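PDB 2ARK: flavodoxin from Aquifex aeolicus, which binds FMN and probably serves as a low-potential electron donor to a number of redox enzymes. Local coordinates for residues 150-153 against 154-158. Numbering follows the deposited sequence.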
loop_
_atom_site.group_PDB
_atom_site.type_symbol
_atom_site.label_atom_id
_atom_site.label_comp_id
_atom_site.label_asym_id
_atom_site.label_seq_id
_atom_site.Cartn_x
_atom_site.Cartn_y
_atom_site.Cartn_z
ATOM N N GLU A 150 -23.872 2.716 -6.509
ATOM C CA GLU A 150 -22.869 3.739 -6.227
ATOM C C GLU A 150 -23.336 4.676 -5.130
ATOM O O GLU A 150 -22.560 5.008 -4.238
ATOM C CB GLU A 150 -22.512 4.537 -7.475
ATOM C CG GLU A 150 -21.765 3.700 -8.465
ATOM C CD GLU A 150 -21.516 4.397 -9.783
ATOM O OE1 GLU A 150 -22.298 5.301 -10.174
ATOM O OE2 GLU A 150 -20.509 4.032 -10.428
ATOM N N LYS A 151 -24.608 5.088 -5.197
ATOM C CA LYS A 151 -25.185 5.977 -4.181
ATOM C C LYS A 151 -25.243 5.251 -2.839
ATOM O O LYS A 151 -24.925 5.828 -1.789
ATOM C CB LYS A 151 -26.543 6.548 -4.634
ATOM C CG LYS A 151 -26.435 7.348 -5.962
ATOM C CD LYS A 151 -27.495 8.455 -6.173
ATOM C CE LYS A 151 -28.639 8.062 -7.147
ATOM N NZ LYS A 151 -29.576 9.218 -7.564
ATOM N N GLU A 152 -25.580 3.961 -2.901
ATOM C CA GLU A 152 -25.757 3.124 -1.709
ATOM C C GLU A 152 -24.443 2.779 -1.024
ATOM O O GLU A 152 -24.395 2.737 0.200
ATOM C CB GLU A 152 -26.598 1.866 -2.018
ATOM C CG GLU A 152 -27.111 1.086 -0.788
ATOM C CD GLU A 152 -27.792 1.950 0.289
ATOM O OE1 GLU A 152 -27.603 1.638 1.484
ATOM O OE2 GLU A 152 -28.504 2.941 -0.038
ATOM N N ALA A 153 -23.380 2.557 -1.805
ATOM C CA ALA A 153 -22.020 2.371 -1.249
ATOM C C ALA A 153 -21.650 3.532 -0.321
ATOM O O ALA A 153 -21.105 3.317 0.761
ATOM C CB ALA A 153 -20.998 2.240 -2.372
ATOM N N CYS A 154 -21.970 4.754 -0.767
ATOM C CA CYS A 154 -21.637 5.989 -0.067
ATOM C C CYS A 154 -22.407 6.094 1.208
ATOM O O CYS A 154 -21.854 6.378 2.245
ATOM C CB CYS A 154 -21.930 7.211 -0.933
ATOM S SG CYS A 154 -20.809 7.396 -2.347
ATOM N N ARG A 155 -23.695 5.858 1.121
ATOM C CA ARG A 155 -24.525 5.768 2.284
ATOM C C ARG A 155 -24.043 4.707 3.272
ATOM O O ARG A 155 -23.961 4.974 4.478
ATOM C CB ARG A 155 -25.948 5.484 1.853
ATOM C CG ARG A 155 -26.639 6.601 1.105
ATOM C CD ARG A 155 -28.169 6.335 1.079
ATOM N NE ARG A 155 -28.818 7.160 0.062
ATOM C CZ ARG A 155 -29.138 6.746 -1.165
ATOM N NH1 ARG A 155 -28.910 5.483 -1.531
ATOM N NH2 ARG A 155 -29.707 7.594 -2.029
ATOM N N ARG A 156 -23.711 3.518 2.777
ATOM C CA ARG A 156 -23.299 2.428 3.666
ATOM C C ARG A 156 -22.061 2.750 4.519
ATOM O O ARG A 156 -22.003 2.378 5.711
ATOM C CB ARG A 156 -23.079 1.114 2.908
ATOM C CG ARG A 156 -22.899 -0.088 3.843
ATOM C CD ARG A 156 -24.188 -0.307 4.693
ATOM N NE ARG A 156 -25.352 -0.186 3.826
ATOM C CZ ARG A 156 -25.892 -1.191 3.150
ATOM N NH1 ARG A 156 -26.922 -0.959 2.367
ATOM N NH2 ARG A 156 -25.424 -2.420 3.269
ATOM N N LEU A 157 -21.080 3.419 3.905
ATOM C CA LEU A 157 -19.910 3.886 4.626
ATOM C C LEU A 157 -20.256 4.697 5.869
ATOM O O LEU A 157 -19.779 4.394 6.952
ATOM C CB LEU A 157 -18.990 4.685 3.709
ATOM C CG LEU A 157 -17.618 4.956 4.381
ATOM C CD1 LEU A 157 -16.700 3.664 4.497
ATOM C CD2 LEU A 157 -16.924 6.088 3.701
ATOM N N GLY A 158 -21.092 5.730 5.702
ATOM C CA GLY A 158 -21.492 6.597 6.803
ATOM C C GLY A 158 -22.296 5.856 7.850
ATOM O O GLY A 158 -22.131 6.110 9.051
HETATM O O HOH W 1 -26.827 2.274 3.979
#
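Glu-152 divides its carboxylate between two arginines one turn further along the same helix. Its OE1 accepts from Arg-156 NH1 at 2.8 Å with an N-H...O angle of 157°, on the anti side of the carboxylate and near the guanidinium plane. The other oxygen, OE2, takes Arg-155 NH1 at 3.0 Å, met nearly along its C-O axis. With CG anti to the backbone N (chi1 -167°) and a bend at chi2, the acid rises between both partners. OE1 has a second donor, a water 2.7 Å away, which in turn accepts from Arg-156 NE at 2.9 Å, closing a ring of bonds. The i to i+3 and i to i+4 spacing makes this an intrahelical salt-bridge network, carried by helix 148-168, one of the helices flanking the parallel sheet of the flavodoxin-like fold. Each arginine has a second carboxylate partner: Glu-27 of helix 17-30 pairs with Arg-155 NE, and Asp-127 of strand 121-128 with Arg-156 NH2. An alanine in place of Glu-152 would probably leave NH1 of both arginines without this acid and the water short of an acceptor. Three main-chain donors are satisfied four residues back: Arg-155 N by Lys-151 O, Leu-157 N by Ala-153 O, and Arg-156 N by Glu-152 O, the last at 2.8 Å. Cys-154 N adds a weak bond to Lys-151 O, bent to 122°.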